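Local coordinates for protein LbpB B-lobe (Moraxella bovis, PDB 3UAQ) that probably binds host lactoferrin at the bacterial surface, as the N-lobe, with its handle and beta-barrel parts, of a lipoprotein called lactoferrin binding protein B, at residues A[53-58]-A[87-92]; A[124-129]-A[154-159]. All blocks are in the same frame, centred on the assembly; numbering follows the deposited sequence.

Contact 1. Residues A[53-58]-A[87-92]; sequences PVLGSV and ITTAHT
V58 faces T89 across an antiparallel, non-hydrogen-bonded pair, their CA atoms 4.4 Å apart, and from there the backbones draw apart toward G56 and H91. One main-chain bond holds the two segments beside that pair: A90 N donates to S57 O at 3.0 Å, almost straight at the hydrogen (177°), with the donor standing well above the carbonyl plane, 58° out of it.

T89 works with both branches. Its CG2, anti to the backbone N, meets the L55 methyl CD1 at 3.5 Å, and the side chains of L55 and T89 pass each other at a slant. The other branch, OG1, lies 3.6 Å from CG1 of V58, on the face of the sheet that V58 and T89 share. V58 is also approached from the start of the 87-92 segment. There I87 turns its CG2 branch, not its longer CG1 arm, to the valine, and this methyl sits 3.6 Å from V58 CB, an apolar contact. The carbonyl oxygen T88 O comes 3.4 Å from V58 CG1 and is also in a bent, weak CA-H...O contact with V58 CA. The S57 hydroxyl lies close to A90 O, but its modelled position is doubtful.

Both segments belong to the handle part of the lobe. On its other edge strand 57-60 runs antiparallel to strand 146-159, V58 lying beside Y157. L55 and V58 also touch K324 on barrel strand 320-326, and G56 O has a weak hydrogen bond to Y314 OH, so this end of the handle sheet lies against the barrel.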
ATOM      1  N   PRO A  53      -6.931 -22.299  19.145  1.00 46.46           N
ATOM      2  CA  PRO A  53      -5.894 -22.568  18.141  1.00 53.19           C
ATOM      3  C   PRO A  53      -5.012 -21.328  17.993  1.00 59.86           C
ATOM      4  O   PRO A  53      -4.977 -20.695  16.932  1.00 76.30           O
ATOM      5  CB  PRO A  53      -6.707 -22.832  16.866  1.00 45.08           C
ATOM      6  CG  PRO A  53      -8.062 -23.264  17.365  1.00 41.47           C
ATOM      7  CD  PRO A  53      -8.291 -22.459  18.602  1.00 43.61           C
ATOM      8  N   VAL A  54      -4.271 -21.024  19.058  1.00 42.78           N
ATOM      9  CA  VAL A  54      -3.794 -19.665  19.353  1.00 52.06           C
ATOM     10  C   VAL A  54      -2.456 -19.256  18.705  1.00 49.04           C
ATOM     11  O   VAL A  54      -1.432 -19.924  18.870  1.00 47.06           O
ATOM     12  CB  VAL A  54      -3.766 -19.426  20.884  1.00 46.95           C
ATOM     13  CG1 VAL A  54      -3.615 -20.761  21.625  1.00 45.64           C
ATOM     14  CG2 VAL A  54      -2.669 -18.444  21.271  1.00 38.38           C
ATOM     15  N   LEU A  55      -2.485 -18.139  17.977  1.00 62.33           N
ATOM     16  CA  LEU A  55      -1.372 -17.728  17.117  1.00 51.38           C
ATOM     17  C   LEU A  55      -0.976 -16.266  17.232  1.00 55.18           C
ATOM     18  O   LEU A  55      -1.643 -15.473  17.894  1.00 61.39           O
ATOM     19  CB  LEU A  55      -1.732 -17.975  15.656  1.00 43.48           C
ATOM     20  CG  LEU A  55      -1.469 -19.361  15.096  1.00 60.93           C
ATOM     21  CD1 LEU A  55      -0.437 -20.065  15.963  1.00 54.38           C
ATOM     22  CD2 LEU A  55      -2.756 -20.184  15.000  1.00 76.50           C
ATOM     23  N   GLY A  56       0.107 -15.910  16.553  1.00 55.24           N
ATOM     24  CA  GLY A  56       0.378 -14.515  16.279  1.00 50.45           C
ATOM     25  C   GLY A  56      -0.366 -14.194  14.997  1.00 50.01           C
ATOM     26  O   GLY A  56      -0.759 -13.051  14.748  1.00 58.64           O
ATOM     27  N   SER A  57      -0.583 -15.225  14.183  1.00 44.19           N
ATOM     28  CA  SER A  57      -0.881 -15.025  12.773  1.00 52.17           C
ATOM     29  C   SER A  57      -0.920 -16.328  11.988  1.00 51.45           C
ATOM     30  O   SER A  57      -0.288 -17.312  12.373  1.00 56.65           O
ATOM     31  CB  SER A  57       0.200 -14.136  12.179  1.00 77.81           C
ATOM     32  OG  SER A  57       1.444 -14.423  12.784  1.00 93.26           O
ATOM     33  N   VAL A  58      -1.659 -16.338  10.882  1.00 41.57           N
ATOM     34  CA  VAL A  58      -1.585 -17.472   9.963  1.00 37.52           C
ATOM     35  C   VAL A  58      -1.734 -17.085   8.493  1.00 36.66           C
ATOM     36  O   VAL A  58      -1.849 -15.896   8.136  1.00 39.26           O
ATOM     37  CB  VAL A  58      -2.603 -18.589  10.322  1.00 43.09           C
ATOM     38  CG1 VAL A  58      -1.970 -19.587  11.279  1.00 47.55           C
ATOM     39  CG2 VAL A  58      -3.849 -17.990  10.924  1.00 40.02           C
ATOM     40  N   ILE A  87      -2.216 -24.588   6.315  1.00 33.62           N
ATOM     41  CA  ILE A  87      -2.197 -23.285   6.969  1.00 38.54           C
ATOM     42  C   ILE A  87      -0.905 -23.092   7.735  1.00 36.41           C
ATOM     43  O   ILE A  87      -0.768 -23.537   8.875  1.00 28.55           O
ATOM     44  CB  ILE A  87      -3.380 -23.084   7.934  1.00 33.97           C
ATOM     45  CG1 ILE A  87      -4.709 -23.247   7.194  1.00 29.82           C
ATOM     46  CG2 ILE A  87      -3.294 -21.718   8.601  1.00 10.88           C
ATOM     47  CD1 ILE A  87      -5.924 -23.024   8.069  1.00 25.40           C
ATOM     48  N   THR A  88       0.045 -22.424   7.095  1.00 44.16           N
ATOM     49  CA  THR A  88       1.301 -22.087   7.739  1.00 41.63           C
ATOM     50  C   THR A  88       1.032 -21.085   8.855  1.00 39.69           C
ATOM     51  O   THR A  88       0.126 -20.251   8.747  1.00 35.03           O
ATOM     52  CB  THR A  88       2.307 -21.493   6.735  1.00 45.27           C
ATOM     53  OG1 THR A  88       2.623 -20.143   7.105  1.00 50.95           O
ATOM     54  CG2 THR A  88       1.737 -21.516   5.309  1.00 44.13           C
ATOM     55  N   THR A  89       1.802 -21.182   9.933  1.00 38.64           N
ATOM     56  CA  THR A  89       1.706 -20.227  11.030  1.00 36.18           C
ATOM     57  C   THR A  89       2.793 -19.164  10.875  1.00 39.00           C
ATOM     58  O   THR A  89       3.884 -19.453  10.369  1.00 37.08           O
ATOM     59  CB  THR A  89       1.838 -20.926  12.396  1.00 31.17           C
ATOM     60  OG1 THR A  89       0.641 -21.666  12.672  1.00 37.33           O
ATOM     61  CG2 THR A  89       2.071 -19.907  13.511  1.00 21.75           C
ATOM     62  N   ALA A  90       2.496 -17.938  11.300  1.00 34.23           N
ATOM     63  CA  ALA A  90       3.473 -16.853  11.227  1.00 25.86           C
ATOM     64  C   ALA A  90       3.934 -16.403  12.612  1.00 37.13           C
ATOM     65  O   ALA A  90       3.114 -16.128  13.489  1.00 42.23           O
ATOM     66  CB  ALA A  90       2.900 -15.683  10.456  1.00 14.08           C
ATOM     67  N   HIS A  91       5.249 -16.325  12.802  1.00 48.64           N
ATOM     68  CA  HIS A  91       5.805 -15.814  14.052  1.00 55.59           C
ATOM     69  C   HIS A  91       6.390 -14.423  13.824  1.00 54.77           C
ATOM     70  O   HIS A  91       6.895 -13.785  14.753  1.00 44.70           O
ATOM     71  CB  HIS A  91       6.869 -16.762  14.608  1.00 51.77           C
ATOM     72  CG  HIS A  91       6.470 -18.208  14.566  1.00 59.18           C
ATOM     73  ND1 HIS A  91       5.742 -18.806  15.569  1.00 62.26           N
ATOM     74  CD2 HIS A  91       6.706 -19.167  13.646  1.00 60.23           C
ATOM     75  CE1 HIS A  91       5.538 -20.078  15.265  1.00 57.97           C
ATOM     76  NE2 HIS A  91       6.116 -20.324  14.100  1.00 60.00           N
ATOM     77  N   THR A  92       6.320 -13.972  12.576  1.00 53.66           N
ATOM     78  CA  THR A  92       6.694 -12.614  12.202  1.00 50.47           C
ATOM     79  C   THR A  92       5.911 -12.178  10.966  1.00 46.98           C
ATOM     80  O   THR A  92       5.219 -12.986  10.342  1.00 47.33           O
ATOM     81  CB  THR A  92       8.224 -12.490  11.948  1.00 53.93           C
ATOM     82  OG1 THR A  92       8.487 -11.367  11.096  1.00 60.94           O
ATOM     83  CG2 THR A  92       8.773 -13.748  11.291  1.00 43.84           C
TER

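Contact 2. Residues A[124-129]-A[154-159]; sequences GWIFTG and YLYYYG
G124, W125 and I126 pair in turn with Y156, L155 and Y154, an antiparallel strand pairing within the curled handle sheet of the N-lobe. The axes of strands 124-128 and 154-159 come within 4.7 Å and their directions differ by 143°, which shows a marked twist.

Four main-chain hydrogen bonds make the frame. G124 N donates to Y156 O at 3.0 Å and Y156 N returns a bond to G124 O; I126 and Y154 exchange a second couple. The latter bonds are the more bent, that from I126 N to Y154 O being 139° at the hydrogen. Between the two couples W125 and L155 form the non-hydrogen-bonded pair, where W125 CA makes a bent CA-H...O contact with Y154 O (3.2 Å), as L155 CA does with G124 O.

Apolar contacts divide between the sheet faces. On one, W125 CB meets L155 CG at 4.1 Å, on the side where strand 170-184 packs, its D178 touching both residues. On the other, I126 CG2 lies 4.0 Å from Y154 CB, and helix 95-105 covers this side, with T99 against I126, L98 against Y154 and L95 against Y156.

The aromatic contact is between Y156 and a residue with no side chain. CG of Y156 stands between its own backbone N and carbonyl carbon (chi1 61°), and the ring beyond it lies over the G124 backbone. G124 CA makes a CH-pi contact over the ring face, 4.1 Å from the centroid, while G124 N lies over the same ring, offset toward the rim. The backbone angles of G124 are themselves ones that call for glycine. At the ring edge, near its plane, Y156 CE2 approaches W125 O to 3.2 Å.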
ATOM      1  N   GLY A 124      -5.412  -9.896   4.847  1.00 35.82           N
ATOM      2  CA  GLY A 124      -5.762  -9.716   3.451  1.00 31.85           C
ATOM      3  C   GLY A 124      -5.170 -10.772   2.550  1.00 29.54           C
ATOM      4  O   GLY A 124      -5.111 -11.949   2.908  1.00 27.73           O
ATOM      5  N   TRP A 125      -4.730 -10.343   1.373  1.00 32.08           N
ATOM      6  CA  TRP A 125      -4.185 -11.261   0.393  1.00 26.92           C
ATOM      7  C   TRP A 125      -2.972 -10.678  -0.309  1.00 35.36           C
ATOM      8  O   TRP A 125      -2.606  -9.523  -0.090  1.00 32.96           O
ATOM      9  CB  TRP A 125      -5.256 -11.619  -0.638  1.00 23.58           C
ATOM     10  CG  TRP A 125      -6.073 -10.443  -1.088  1.00 30.39           C
ATOM     11  CD1 TRP A 125      -7.323 -10.100  -0.657  1.00 32.02           C
ATOM     12  CD2 TRP A 125      -5.701  -9.458  -2.058  1.00 35.48           C
ATOM     13  NE1 TRP A 125      -7.756  -8.966  -1.301  1.00 27.09           N
ATOM     14  CE2 TRP A 125      -6.777  -8.549  -2.166  1.00 32.34           C
ATOM     15  CE3 TRP A 125      -4.566  -9.258  -2.849  1.00 32.25           C
ATOM     16  CZ2 TRP A 125      -6.750  -7.456  -3.032  1.00 22.57           C
ATOM     17  CZ3 TRP A 125      -4.541  -8.174  -3.709  1.00 30.41           C
ATOM     18  CH2 TRP A 125      -5.626  -7.287  -3.792  1.00 31.11           C
ATOM     19  N   ILE A 126      -2.358 -11.497  -1.156  1.00 40.93           N
ATOM     20  CA  ILE A 126      -1.256 -11.057  -1.995  1.00 29.82           C
ATOM     21  C   ILE A 126      -1.042 -12.114  -3.058  1.00 20.08           C
ATOM     22  O   ILE A 126      -0.930 -13.293  -2.733  1.00 32.87           O
ATOM     23  CB  ILE A 126       0.025 -10.881  -1.166  1.00 38.26           C
ATOM     24  CG1 ILE A 126       1.244 -10.686  -2.072  1.00 34.52           C
ATOM     25  CG2 ILE A 126       0.219 -12.075  -0.245  1.00 35.34           C
ATOM     26  CD1 ILE A 126       2.475 -10.234  -1.313  1.00 32.43           C
ATOM     27  N   PHE A 127      -0.999 -11.702  -4.324  1.00 22.52           N
ATOM     28  CA  PHE A 127      -0.942 -12.661  -5.432  1.00 26.20           C
ATOM     29  C   PHE A 127      -0.277 -12.131  -6.707  1.00 32.70           C
ATOM     30  O   PHE A 127      -0.173 -10.916  -6.920  1.00 33.48           O
ATOM     31  CB  PHE A 127      -2.352 -13.136  -5.788  1.00 10.96           C
ATOM     32  CG  PHE A 127      -3.165 -12.110  -6.521  1.00 22.51           C
ATOM     33  CD1 PHE A 127      -3.236 -12.121  -7.906  1.00 30.52           C
ATOM     34  CD2 PHE A 127      -3.848 -11.121  -5.828  1.00 29.69           C
ATOM     35  CE1 PHE A 127      -3.986 -11.164  -8.589  1.00 32.82           C
ATOM     36  CE2 PHE A 127      -4.601 -10.162  -6.504  1.00 30.74           C
ATOM     37  CZ  PHE A 127      -4.670 -10.183  -7.885  1.00 29.75           C
ATOM     38  N   THR A 128       0.175 -13.060  -7.547  1.00 36.38           N
ATOM     39  CA  THR A 128       0.553 -12.755  -8.923  1.00 33.50           C
ATOM     40  C   THR A 128      -0.276 -13.667  -9.802  1.00 37.17           C
ATOM     41  O   THR A 128      -0.690 -14.752  -9.365  1.00 53.50           O
ATOM     42  CB  THR A 128       2.027 -13.063  -9.219  1.00 46.11           C
ATOM     43  OG1 THR A 128       2.771 -13.128  -7.995  1.00 72.50           O
ATOM     44  CG2 THR A 128       2.611 -11.985 -10.121  1.00 38.45           C
ATOM     45  N   GLY A 129      -0.497 -13.254 -11.045  1.00 22.41           N
ATOM     46  CA  GLY A 129      -1.564 -13.824 -11.842  1.00 26.36           C
ATOM     47  C   GLY A 129      -2.704 -12.851 -11.613  1.00 52.55           C
ATOM     48  O   GLY A 129      -2.515 -11.629 -11.720  1.00 66.49           O
ATOM     49  N   TYR A 154      -1.773 -15.890  -1.778  1.00 26.18           N
ATOM     50  CA  TYR A 154      -1.814 -16.227  -0.368  1.00 25.90           C
ATOM     51  C   TYR A 154      -2.803 -15.328   0.347  1.00 27.84           C
ATOM     52  O   TYR A 154      -2.919 -14.137   0.015  1.00 28.78           O
ATOM     53  CB  TYR A 154      -0.439 -16.012   0.259  1.00 32.38           C
ATOM     54  CG  TYR A 154       0.607 -17.024  -0.144  1.00 29.39           C
ATOM     55  CD1 TYR A 154       1.441 -16.801  -1.229  1.00 27.23           C
ATOM     56  CD2 TYR A 154       0.763 -18.200   0.570  1.00 29.37           C
ATOM     57  CE1 TYR A 154       2.401 -17.728  -1.594  1.00 32.87           C
ATOM     58  CE2 TYR A 154       1.722 -19.129   0.217  1.00 34.20           C
ATOM     59  CZ  TYR A 154       2.540 -18.892  -0.864  1.00 38.85           C
ATOM     60  OH  TYR A 154       3.493 -19.831  -1.208  1.00 43.03           O
ATOM     61  N   LEU A 155      -3.513 -15.898   1.323  1.00 25.54           N
ATOM     62  CA  LEU A 155      -4.319 -15.105   2.248  1.00 38.47           C
ATOM     63  C   LEU A 155      -3.686 -15.143   3.632  1.00 38.81           C
ATOM     64  O   LEU A 155      -3.210 -16.185   4.079  1.00 39.22           O
ATOM     65  CB  LEU A 155      -5.762 -15.609   2.309  1.00 39.41           C
ATOM     66  CG  LEU A 155      -6.798 -14.724   1.614  1.00 34.19           C
ATOM     67  CD1 LEU A 155      -7.093 -15.247   0.227  1.00 30.05           C
ATOM     68  CD2 LEU A 155      -8.070 -14.657   2.427  1.00 34.02           C
ATOM     69  N   TYR A 156      -3.675 -14.006   4.314  1.00 38.05           N
ATOM     70  CA  TYR A 156      -2.948 -13.908   5.572  1.00 35.43           C
ATOM     71  C   TYR A 156      -3.681 -13.097   6.638  1.00 32.35           C
ATOM     72  O   TYR A 156      -4.593 -12.310   6.342  1.00 23.54           O
ATOM     73  CB  TYR A 156      -1.575 -13.280   5.321  1.00 21.98           C
ATOM     74  CG  TYR A 156      -1.688 -11.881   4.763  1.00 33.59           C
ATOM     75  CD1 TYR A 156      -1.826 -10.791   5.607  1.00 39.86           C
ATOM     76  CD2 TYR A 156      -1.679 -11.648   3.391  1.00 40.23           C
ATOM     77  CE1 TYR A 156      -1.940  -9.504   5.105  1.00 49.83           C
ATOM     78  CE2 TYR A 156      -1.792 -10.361   2.880  1.00 42.18           C
ATOM     79  CZ  TYR A 156      -1.923  -9.291   3.744  1.00 53.18           C
ATOM     80  OH  TYR A 156      -2.038  -8.006   3.251  1.00 65.02           O
ATOM     81  N   TYR A 157      -3.267 -13.306   7.883  1.00 34.82           N
ATOM     82  CA  TYR A 157      -3.578 -12.373   8.959  1.00 34.66           C
ATOM     83  C   TYR A 157      -2.439 -12.426   9.975  1.00 35.84           C
ATOM     84  O   TYR A 157      -1.946 -13.501  10.313  1.00 43.89           O
ATOM     85  CB  TYR A 157      -4.932 -12.686   9.613  1.00 32.71           C
ATOM     86  CG  TYR A 157      -4.839 -13.329  10.986  1.00 32.85           C
ATOM     87  CD1 TYR A 157      -4.541 -12.573  12.120  1.00 30.99           C
ATOM     88  CD2 TYR A 157      -5.071 -14.687  11.153  1.00 22.90           C
ATOM     89  CE1 TYR A 157      -4.460 -13.161  13.381  1.00 26.04           C
ATOM     90  CE2 TYR A 157      -4.996 -15.286  12.408  1.00 23.22           C
ATOM     91  CZ  TYR A 157      -4.690 -14.520  13.518  1.00 33.18           C
ATOM     92  OH  TYR A 157      -4.611 -15.113  14.765  1.00 30.87           O
ATOM     93  N   TYR A 158      -2.020 -11.261  10.450  1.00 29.55           N
ATOM     94  CA  TYR A 158      -0.915 -11.171  11.387  1.00 32.46           C
ATOM     95  C   TYR A 158      -1.125 -10.017  12.353  1.00 39.34           C
ATOM     96  O   TYR A 158      -1.901  -9.098  12.081  1.00 37.17           O
ATOM     97  CB  TYR A 158       0.403 -10.992  10.630  1.00 36.30           C
ATOM     98  CG  TYR A 158       1.599 -10.692  11.507  1.00 32.35           C
ATOM     99  CD1 TYR A 158       2.087 -11.636  12.397  1.00 34.32           C
ATOM    100  CD2 TYR A 158       2.242  -9.464  11.442  1.00 44.44           C
ATOM    101  CE1 TYR A 158       3.181 -11.368  13.203  1.00 48.66           C
ATOM    102  CE2 TYR A 158       3.339  -9.186  12.243  1.00 55.71           C
ATOM    103  CZ  TYR A 158       3.804 -10.145  13.123  1.00 54.83           C
ATOM    104  OH  TYR A 158       4.893  -9.889  13.925  1.00 54.71           O
ATOM    105  N   GLY A 159      -0.435 -10.075  13.485  1.00 46.03           N
ATOM    106  CA  GLY A 159      -0.514  -9.021  14.476  1.00 46.20           C
ATOM    107  C   GLY A 159       0.804  -8.823  15.197  1.00 42.26           C
ATOM    108  O   GLY A 159       1.482  -9.790  15.544  1.00 47.58           O
TER

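In the fold
Contacts 1 and 2 belong to one handle sheet and follow each other along the chain, the first closing before the second opens. Strand 57-60 is the bridge: one edge pairs with 88-89, the other with 146-159, which in turn pairs with 121-128. The centres are about 13 Å apart, and the contacts touch directly where V58 N comes 2.9 Å from Y157 O, the probable hydrogen bond between the two strands. T92 C also packs on Y158 CE1 at 3.6 Å. Contact 2 is the more central, about 9 Å from the centre of the chain against about 16 Å for contact 1. Y157 reaches on from this junction, its OH hydrogen-bonded to E310 and R281.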